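Local coordinates for protein xyloglucan-specific endo-beta-1,4-glucanase BoGH5A (Bacteroides ovatus, PDB 3ZMR) that cleaves the beta-1,4-glucan backbone of xyloglucan internally, with retention of the beta configuration, releasing xyloglucan oligosaccharides, at residues 158-163 / 201-206; 196-201 / 249-254; 372-377 / 420-425. All coordinates share one frame; numbering follows the deposited sequence.

How the contacts relate
All three contacts lie in the glycoside hydrolase family 5 catalytic module, an eight-stranded beta/alpha barrel, among the elements outside its strands. Contacts 1 and 2 are neighbours and share V201. Both use helix 191-206: contact 1 packs it against helix 157-165, and contact 2 ties it to the loop before strand 255-258. Contact 3 lies about 29 Å from contact 1 and 33 Å from contact 2, centre to centre, and joins helices 371-379 and 406-429. The chemistry follows the place. Contact 1 is buried and made by packing, a phenylalanine ring on two alanines and their backbone. Contact 2 is at the surface and rests on one tyrosine-carboxylate hydrogen bond. Contact 3 is partly buried and mixes aliphatic groups with a tyrosine edge.

Contact 1 of 3, residues 158-163 / 201-206; sequences VLFEGI and VKAALD
F160 and A204 carry this contact, with A203 beside them. The main interaction is CH-pi. The methyl CB of A204 sits over the centre of the F160 ring, 3.6 Å from its centroid. It lies only 8° off the ring normal, so it meets the flat face almost squarely. The ring also lies close to the A204 backbone. F160 CG is 3.6 Å from A204 CA, and F160 CD2 is 3.6 Å from A204 N. F160 CG is turned anti to its own carbonyl carbon, chi1 -66°, which turns the ring face onto A204.

The remaining cross-contact is plain apolar packing. A203 CB comes within 3.9 Å of F160 CD2, obliquely to the ring. Small residues let the two backbones come close here: F160 CA and A204 CA are 5.4 Å apart.

Two salt bridges lie within single helices. K202 NZ bonds to D206 OD2 at 2.8 Å, a salt bridge one turn apart that uses the syn lone pair of the carboxylate. E161 makes a salt bridge with K157, just before its segment.

The contact joins two helices that lie outside the barrel wall. Strands 170-173 and 210-214 run beneath them. F160 rests on V171 and I173 of the first strand. A204 touches V171 as well as V211 of the second. F160 thus touches both strand 170-173 and helix 191-206. V201 and L205, one turn apart and both directed away from helix 157-165, pack on I213 and V211 of strand 210-214, V201 on the isoleucine and L205 on the valine.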
loop_
_atom_site.group_PDB
_atom_site.type_symbol
_atom_site.label_atom_id
_atom_site.label_comp_id
_atom_site.label_asym_id
_atom_site.label_seq_id
_atom_site.Cartn_x
_atom_site.Cartn_y
_atom_site.Cartn_z
ATOM N N VAL A 158 10.030 -24.909 9.740
ATOM C CA VAL A 158 9.241 -25.923 9.059
ATOM C C VAL A 158 7.970 -25.330 8.439
ATOM O O VAL A 158 7.496 -25.813 7.392
ATOM C CB VAL A 158 8.899 -27.154 9.945
ATOM C CG1 VAL A 158 10.185 -27.897 10.322
ATOM C CG2 VAL A 158 8.102 -26.767 11.160
ATOM N N LEU A 159 7.392 -24.296 9.055
ATOM C CA LEU A 159 6.231 -23.637 8.443
ATOM C C LEU A 159 6.612 -23.018 7.093
ATOM O O LEU A 159 5.951 -23.217 6.086
ATOM C CB LEU A 159 5.679 -22.528 9.364
ATOM C CG LEU A 159 4.570 -21.668 8.756
ATOM C CD1 LEU A 159 3.385 -22.560 8.352
ATOM C CD2 LEU A 159 4.166 -20.555 9.723
ATOM N N PHE A 160 7.697 -22.243 7.092
ATOM C CA PHE A 160 8.113 -21.585 5.843
ATOM C C PHE A 160 8.528 -22.577 4.780
ATOM O O PHE A 160 8.236 -22.366 3.607
ATOM C CB PHE A 160 9.206 -20.543 6.100
ATOM C CG PHE A 160 8.712 -19.376 6.923
ATOM C CD1 PHE A 160 7.628 -18.601 6.477
ATOM C CD2 PHE A 160 9.306 -19.044 8.149
ATOM C CE1 PHE A 160 7.174 -17.522 7.215
ATOM C CE2 PHE A 160 8.836 -17.967 8.891
ATOM C CZ PHE A 160 7.786 -17.204 8.428
ATOM N N GLU A 161 9.189 -23.662 5.188
ATOM C CA GLU A 161 9.520 -24.734 4.260
ATOM C C GLU A 161 8.276 -25.402 3.667
ATOM O O GLU A 161 8.232 -25.723 2.484
ATOM C CB GLU A 161 10.431 -25.775 4.917
ATOM C CG GLU A 161 11.823 -25.231 5.170
ATOM C CD GLU A 161 12.737 -26.185 5.875
ATOM O OE1 GLU A 161 12.250 -27.121 6.559
ATOM O OE2 GLU A 161 13.964 -25.961 5.756
ATOM N N GLY A 162 7.243 -25.555 4.489
ATOM C CA GLY A 162 5.988 -26.148 4.014
ATOM C C GLY A 162 5.277 -25.251 3.026
ATOM O O GLY A 162 4.709 -25.700 2.023
ATOM N N ILE A 163 5.282 -23.945 3.317
ATOM C CA ILE A 163 4.706 -22.944 2.401
ATOM C C ILE A 163 5.376 -23.017 1.030
ATOM O O ILE A 163 4.700 -23.084 -0.021
ATOM C CB ILE A 163 4.756 -21.530 3.024
ATOM C CG1 ILE A 163 3.764 -21.424 4.198
ATOM C CG2 ILE A 163 4.504 -20.428 1.982
ATOM C CD1 ILE A 163 4.025 -20.199 5.065
ATOM N N VAL A 201 11.818 -13.444 9.564
ATOM C CA VAL A 201 12.146 -12.995 8.212
ATOM C C VAL A 201 13.305 -13.837 7.632
ATOM O O VAL A 201 13.234 -14.324 6.509
ATOM C CB VAL A 201 12.494 -11.498 8.199
ATOM C CG1 VAL A 201 13.143 -11.104 6.872
ATOM C CG2 VAL A 201 11.248 -10.668 8.494
ATOM N N LYS A 202 14.361 -14.018 8.422
ATOM C CA LYS A 202 15.501 -14.821 8.002
ATOM C C LYS A 202 15.082 -16.274 7.661
ATOM O O LYS A 202 15.476 -16.855 6.630
ATOM C CB LYS A 202 16.599 -14.801 9.077
ATOM C CG LYS A 202 17.879 -15.486 8.660
ATOM C CD LYS A 202 18.953 -15.444 9.744
ATOM C CE LYS A 202 20.276 -15.968 9.197
ATOM N NZ LYS A 202 20.184 -17.336 8.608
ATOM N N ALA A 203 14.255 -16.870 8.525
ATOM C CA ALA A 203 13.767 -18.249 8.269
ATOM C C ALA A 203 12.969 -18.338 6.957
ATOM O O ALA A 203 13.131 -19.261 6.174
ATOM C CB ALA A 203 12.922 -18.720 9.440
ATOM N N ALA A 204 12.133 -17.325 6.709
ATOM C CA ALA A 204 11.319 -17.309 5.489
ATOM C C ALA A 204 12.215 -17.157 4.244
ATOM O O ALA A 204 12.034 -17.819 3.220
ATOM C CB ALA A 204 10.296 -16.197 5.555
ATOM N N LEU A 205 13.163 -16.237 4.324
ATOM C CA LEU A 205 14.087 -16.042 3.221
ATOM C C LEU A 205 14.938 -17.292 2.948
ATOM O O LEU A 205 15.182 -17.674 1.801
ATOM C CB LEU A 205 14.998 -14.849 3.509
ATOM C CG LEU A 205 14.323 -13.461 3.431
ATOM C CD1 LEU A 205 15.263 -12.418 4.020
ATOM C CD2 LEU A 205 13.877 -13.054 2.037
ATOM N N ASP A 206 15.428 -17.891 4.025
ATOM C CA ASP A 206 16.245 -19.112 3.896
ATOM C C ASP A 206 15.475 -20.294 3.272
ATOM O O ASP A 206 16.063 -21.161 2.635
ATOM C CB ASP A 206 16.873 -19.527 5.225
ATOM C CG ASP A 206 17.937 -18.536 5.742
ATOM O OD1 ASP A 206 18.394 -17.652 5.000
ATOM O OD2 ASP A 206 18.333 -18.668 6.920
#

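Contact 2 of 3, residues 196-201 / 249-254; sequences KVEAAV and RDYDDR
A tyrosine-carboxylate hydrogen bond joins helix 191-206 to the loop between helix 227-248 and strand 255-258, on the outside of the beta/alpha barrel. Y251 OH donates to E198 OE2 at 2.6 Å, a short bond. The carboxylate oxygen lies at the ring edge, in the ring plane, and accepts through its anti lone pair, on the side away from OE1. The carboxylate and ring planes are 72° apart. E198 holds CG anti to its backbone N, chi1 -177°, and stays extended beyond it, which carries the carboxylate out to the phenol. E198 CG also passes 3.3 Å from Y251 OH. The other oxygen, OE1, takes a salt bridge from R247, so both oxygens of the carboxylate have partners.

The loop is braced from within. D252 OD1 accepts from R254 N at 3.1 Å, an Asx turn. Through its syn lone pair the same oxygen forms a salt bridge with R254 NE at 2.9 Å, nearly straight (172°) and in the guanidinium plane. Two bonds therefore grip D252 OD1 and tie it to both the backbone and the side chain of R254.

V201, almost one turn on from E198, faces the Y251 segment and packs with E198 on F248 of helix 227-248. The Y251 ring lies against L205, farther along helix 191-206. A backbone hydrogen bond between R254 and V211 joins the loop to strand 210-214.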
loop_
_atom_site.group_PDB
_atom_site.type_symbol
_atom_site.label_atom_id
_atom_site.label_comp_id
_atom_site.label_asym_id
_atom_site.label_seq_id
_atom_site.Cartn_x
_atom_site.Cartn_y
_atom_site.Cartn_z
ATOM N N LYS A 196 13.112 -10.936 17.212
ATOM C CA LYS A 196 12.131 -12.008 16.930
ATOM C C LYS A 196 11.569 -11.868 15.509
ATOM O O LYS A 196 11.450 -12.817 14.762
ATOM C CB LYS A 196 10.979 -11.975 17.956
ATOM C CG LYS A 196 11.370 -12.490 19.335
ATOM C CD LYS A 196 10.289 -12.233 20.363
ATOM C CE LYS A 196 9.150 -13.231 20.269
ATOM N NZ LYS A 196 8.255 -13.056 21.465
ATOM N N VAL A 197 11.199 -10.641 15.165
ATOM C CA VAL A 197 10.726 -10.354 13.812
ATOM C C VAL A 197 11.815 -10.753 12.773
ATOM O O VAL A 197 11.566 -11.447 11.774
ATOM C CB VAL A 197 10.301 -8.881 13.656
ATOM C CG1 VAL A 197 9.833 -8.646 12.219
ATOM C CG2 VAL A 197 9.201 -8.513 14.658
ATOM N N GLU A 198 13.032 -10.288 13.011
ATOM C CA GLU A 198 14.134 -10.607 12.098
ATOM C C GLU A 198 14.370 -12.116 11.965
ATOM O O GLU A 198 14.671 -12.606 10.882
ATOM C CB GLU A 198 15.419 -9.883 12.550
ATOM C CG GLU A 198 16.570 -10.128 11.580
ATOM C CD GLU A 198 17.854 -9.393 11.866
ATOM O OE1 GLU A 198 18.010 -8.909 12.990
ATOM O OE2 GLU A 198 18.740 -9.408 10.965
ATOM N N ALA A 199 14.267 -12.856 13.079
ATOM C CA ALA A 199 14.505 -14.302 13.020
ATOM C C ALA A 199 13.478 -14.988 12.078
ATOM O O ALA A 199 13.800 -15.904 11.321
ATOM C CB ALA A 199 14.444 -14.916 14.403
ATOM N N ALA A 200 12.239 -14.506 12.123
ATOM C CA ALA A 200 11.185 -15.064 11.260
ATOM C C ALA A 200 11.428 -14.692 9.796
ATOM O O ALA A 200 11.287 -15.511 8.896
ATOM C CB ALA A 200 9.819 -14.585 11.714
ATOM N N VAL A 201 11.818 -13.444 9.564
ATOM C CA VAL A 201 12.146 -12.995 8.212
ATOM C C VAL A 201 13.305 -13.837 7.632
ATOM O O VAL A 201 13.234 -14.324 6.509
ATOM C CB VAL A 201 12.494 -11.498 8.199
ATOM C CG1 VAL A 201 13.143 -11.104 6.872
ATOM C CG2 VAL A 201 11.248 -10.668 8.494
ATOM N N ARG A 249 18.214 -3.226 6.553
ATOM C CA ARG A 249 18.814 -2.540 5.412
ATOM C C ARG A 249 19.684 -3.451 4.542
ATOM O O ARG A 249 19.767 -3.240 3.332
ATOM C CB ARG A 249 19.669 -1.352 5.930
ATOM C CG ARG A 249 20.293 -0.520 4.797
ATOM C CD ARG A 249 20.784 0.828 5.258
ATOM N NE ARG A 249 21.719 0.742 6.375
ATOM C CZ ARG A 249 22.240 1.784 7.007
ATOM N NH1 ARG A 249 21.909 3.036 6.687
ATOM N NH2 ARG A 249 23.075 1.560 8.012
ATOM N N ASP A 250 20.372 -4.426 5.148
ATOM C CA ASP A 250 21.333 -5.260 4.394
ATOM C C ASP A 250 20.736 -6.499 3.754
ATOM O O ASP A 250 21.461 -7.275 3.160
ATOM C CB ASP A 250 22.549 -5.617 5.247
ATOM C CG ASP A 250 23.364 -4.401 5.663
ATOM O OD1 ASP A 250 23.277 -3.318 5.031
ATOM O OD2 ASP A 250 24.129 -4.526 6.640
ATOM N N TYR A 251 19.421 -6.690 3.851
ATOM C CA TYR A 251 18.766 -7.821 3.182
ATOM C C TYR A 251 18.590 -7.563 1.690
ATOM O O TYR A 251 18.427 -6.414 1.256
ATOM C CB TYR A 251 17.415 -8.173 3.844
ATOM C CG TYR A 251 17.598 -8.841 5.210
ATOM C CD1 TYR A 251 17.824 -8.098 6.352
ATOM C CD2 TYR A 251 17.664 -10.213 5.311
ATOM C CE1 TYR A 251 18.050 -8.714 7.582
ATOM C CE2 TYR A 251 17.864 -10.846 6.510
ATOM C CZ TYR A 251 18.069 -10.104 7.648
ATOM O OH TYR A 251 18.286 -10.806 8.830
ATOM N N ASP A 252 18.640 -8.639 0.918
ATOM C CA ASP A 252 18.558 -8.540 -0.521
ATOM C C ASP A 252 17.114 -8.283 -1.014
ATOM O O ASP A 252 16.194 -8.025 -0.208
ATOM C CB ASP A 252 19.292 -9.715 -1.175
ATOM C CG ASP A 252 18.567 -11.022 -1.144
ATOM O OD1 ASP A 252 17.343 -11.097 -0.959
ATOM O OD2 ASP A 252 19.270 -12.024 -1.415
ATOM N N ASP A 253 16.924 -8.319 -2.329
ATOM C CA ASP A 253 15.677 -7.847 -2.937
ATOM C C ASP A 253 14.474 -8.793 -2.769
ATOM O O ASP A 253 13.366 -8.502 -3.177
ATOM C CB ASP A 253 15.861 -7.451 -4.408
ATOM C CG ASP A 253 16.160 -8.624 -5.330
ATOM O OD1 ASP A 253 16.064 -9.804 -4.904
ATOM O OD2 ASP A 253 16.471 -8.365 -6.522
ATOM N N ARG A 254 14.715 -9.934 -2.137
ATOM C CA ARG A 254 13.636 -10.839 -1.805
ATOM C C ARG A 254 12.836 -10.310 -0.613
ATOM O O ARG A 254 11.750 -10.814 -0.342
ATOM C CB ARG A 254 14.158 -12.266 -1.572
ATOM C CG ARG A 254 14.748 -12.958 -2.819
ATOM C CD ARG A 254 15.573 -14.205 -2.429
ATOM N NE ARG A 254 16.484 -13.849 -1.332
ATOM C CZ ARG A 254 16.941 -14.663 -0.378
ATOM N NH1 ARG A 254 16.608 -15.946 -0.351
ATOM N NH2 ARG A 254 17.743 -14.183 0.568
#

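Contact 3 of 3, residues 372-377 / 420-425; sequences GDIEAT and IEYVVK
I374 meets the Y422 ring at its edge. I374 CG2 lies in the ring plane, 4.0 Å from Y422 CE2, and I374 CB is equally near that atom. I374 CD1 reaches Y422 CD2 at 4.0 Å and V423 CG2 at 4.3 Å. The isoleucine thus runs past the rim of the tyrosine and touches the valine with its end. Y422 holds CG anti to its backbone N (chi1 -166°), which sends the ring across to helix 371-379.

The two helices belong to the outer layer of the beta/alpha barrel. Their axes run nearly side by side, 10.3 Å apart, at 26°. I374 rests on Y337 of strand 331-337. V423 rests on Y396 of strand 391-396, with its side chain about 10 Å from that of E395, the inferred nucleophile.

At the polar end, Y422 OH lies 4.0 Å from E375 CB, on the aliphatic base of the glutamate. With an alanine in place of Y422, the edge against I374 would be lost, which would probably open a gap there and take away the hydroxyl beside E375 CB. The E375 chain bends at chi2 (76°). E375 OE2 forms a long, weak ion pair with K429, and OE1 a weak hydrogen bond with N430.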
loop_
_atom_site.group_PDB
_atom_site.type_symbol
_atom_site.label_atom_id
_atom_site.label_comp_id
_atom_site.label_asym_id
_atom_site.label_seq_id
_atom_site.Cartn_x
_atom_site.Cartn_y
_atom_site.Cartn_z
ATOM N N GLY A 372 -18.959 -12.181 -12.432
ATOM C CA GLY A 372 -18.853 -10.976 -13.227
ATOM C C GLY A 372 -18.360 -9.783 -12.398
ATOM O O GLY A 372 -17.563 -8.973 -12.857
ATOM N N ASP A 373 -18.862 -9.655 -11.177
ATOM C CA ASP A 373 -18.448 -8.570 -10.285
ATOM C C ASP A 373 -16.960 -8.661 -9.914
ATOM O O ASP A 373 -16.257 -7.646 -9.884
ATOM C CB ASP A 373 -19.284 -8.536 -8.994
ATOM C CG ASP A 373 -20.665 -7.914 -9.175
ATOM O OD1 ASP A 373 -21.061 -7.522 -10.307
ATOM O OD2 ASP A 373 -21.383 -7.842 -8.138
ATOM N N ILE A 374 -16.495 -9.871 -9.655
ATOM C CA ILE A 374 -15.091 -10.102 -9.313
ATOM C C ILE A 374 -14.216 -9.723 -10.512
ATOM O O ILE A 374 -13.213 -9.004 -10.358
ATOM C CB ILE A 374 -14.820 -11.565 -8.894
ATOM C CG1 ILE A 374 -15.562 -11.871 -7.590
ATOM C CG2 ILE A 374 -13.332 -11.809 -8.760
ATOM C CD1 ILE A 374 -15.463 -13.322 -7.199
ATOM N N GLU A 375 -14.599 -10.176 -11.708
ATOM C CA GLU A 375 -13.853 -9.814 -12.935
ATOM C C GLU A 375 -13.830 -8.306 -13.152
ATOM O O GLU A 375 -12.795 -7.744 -13.500
ATOM C CB GLU A 375 -14.445 -10.522 -14.167
ATOM C CG GLU A 375 -13.790 -10.178 -15.508
ATOM C CD GLU A 375 -12.433 -10.838 -15.731
ATOM O OE1 GLU A 375 -11.419 -10.342 -15.180
ATOM O OE2 GLU A 375 -12.379 -11.847 -16.474
ATOM N N ALA A 376 -14.964 -7.645 -12.960
ATOM C CA ALA A 376 -15.022 -6.192 -13.179
ATOM C C ALA A 376 -14.118 -5.455 -12.203
ATOM O O ALA A 376 -13.374 -4.537 -12.569
ATOM C CB ALA A 376 -16.447 -5.683 -13.053
ATOM N N THR A 377 -14.197 -5.815 -10.931
ATOM C CA THR A 377 -13.403 -5.081 -9.942
ATOM C C THR A 377 -11.896 -5.332 -10.100
ATOM O O THR A 377 -11.079 -4.388 -10.157
ATOM C CB THR A 377 -13.836 -5.451 -8.522
ATOM O OG1 THR A 377 -15.207 -5.052 -8.355
ATOM C CG2 THR A 377 -12.904 -4.785 -7.471
ATOM N N ILE A 420 -12.035 -19.280 -4.259
ATOM C CA ILE A 420 -10.587 -19.182 -4.198
ATOM C C ILE A 420 -9.967 -19.340 -5.570
ATOM O O ILE A 420 -9.136 -18.512 -6.003
ATOM C CB ILE A 420 -9.982 -20.207 -3.194
ATOM C CG1 ILE A 420 -10.314 -19.801 -1.750
ATOM C CG2 ILE A 420 -8.468 -20.312 -3.366
ATOM C CD1 ILE A 420 -10.052 -20.874 -0.710
ATOM N N GLU A 421 -10.335 -20.399 -6.278
ATOM C CA GLU A 421 -9.817 -20.634 -7.619
ATOM C C GLU A 421 -10.149 -19.465 -8.530
ATOM O O GLU A 421 -9.304 -19.033 -9.317
ATOM C CB GLU A 421 -10.410 -21.919 -8.193
ATOM C CG GLU A 421 -9.913 -22.253 -9.591
ATOM C CD GLU A 421 -10.706 -23.353 -10.281
ATOM O OE1 GLU A 421 -11.219 -24.276 -9.591
ATOM O OE2 GLU A 421 -10.778 -23.305 -11.531
ATOM N N TYR A 422 -11.372 -18.960 -8.423
ATOM C CA TYR A 422 -11.853 -17.902 -9.330
ATOM C C TYR A 422 -11.075 -16.598 -9.063
ATOM O O TYR A 422 -10.613 -15.908 -10.000
ATOM C CB TYR A 422 -13.363 -17.648 -9.233
ATOM C CG TYR A 422 -13.860 -16.817 -10.395
ATOM C CD1 TYR A 422 -14.129 -17.403 -11.626
ATOM C CD2 TYR A 422 -13.979 -15.441 -10.282
ATOM C CE1 TYR A 422 -14.521 -16.628 -12.696
ATOM C CE2 TYR A 422 -14.370 -14.659 -11.338
ATOM C CZ TYR A 422 -14.641 -15.251 -12.545
ATOM O OH TYR A 422 -15.033 -14.467 -13.609
ATOM N N VAL A 423 -10.932 -16.242 -7.802
ATOM C CA VAL A 423 -10.174 -15.029 -7.459
ATOM C C VAL A 423 -8.726 -15.143 -7.981
ATOM O O VAL A 423 -8.200 -14.218 -8.603
ATOM C CB VAL A 423 -10.206 -14.740 -5.955
ATOM C CG1 VAL A 423 -9.178 -13.671 -5.578
ATOM C CG2 VAL A 423 -11.625 -14.341 -5.575
ATOM N N VAL A 424 -8.092 -16.264 -7.710
ATOM C CA VAL A 424 -6.703 -16.507 -8.117
ATOM C C VAL A 424 -6.558 -16.418 -9.638
ATOM O O VAL A 424 -5.714 -15.707 -10.149
ATOM C CB VAL A 424 -6.108 -17.808 -7.546
ATOM C CG1 VAL A 424 -4.734 -18.122 -8.146
ATOM C CG2 VAL A 424 -5.989 -17.671 -6.040
ATOM N N LYS A 425 -7.401 -17.142 -10.356
ATOM C CA LYS A 425 -7.342 -17.107 -11.840
ATOM C C LYS A 425 -7.561 -15.692 -12.357
ATOM O O LYS A 425 -6.923 -15.284 -13.342
ATOM C CB LYS A 425 -8.290 -18.138 -12.497
ATOM C CG LYS A 425 -9.667 -17.689 -12.925
ATOM C CD LYS A 425 -10.411 -18.852 -13.597
ATOM C CE LYS A 425 -11.763 -18.435 -14.145
ATOM N NZ LYS A 425 -12.565 -19.616 -14.593
#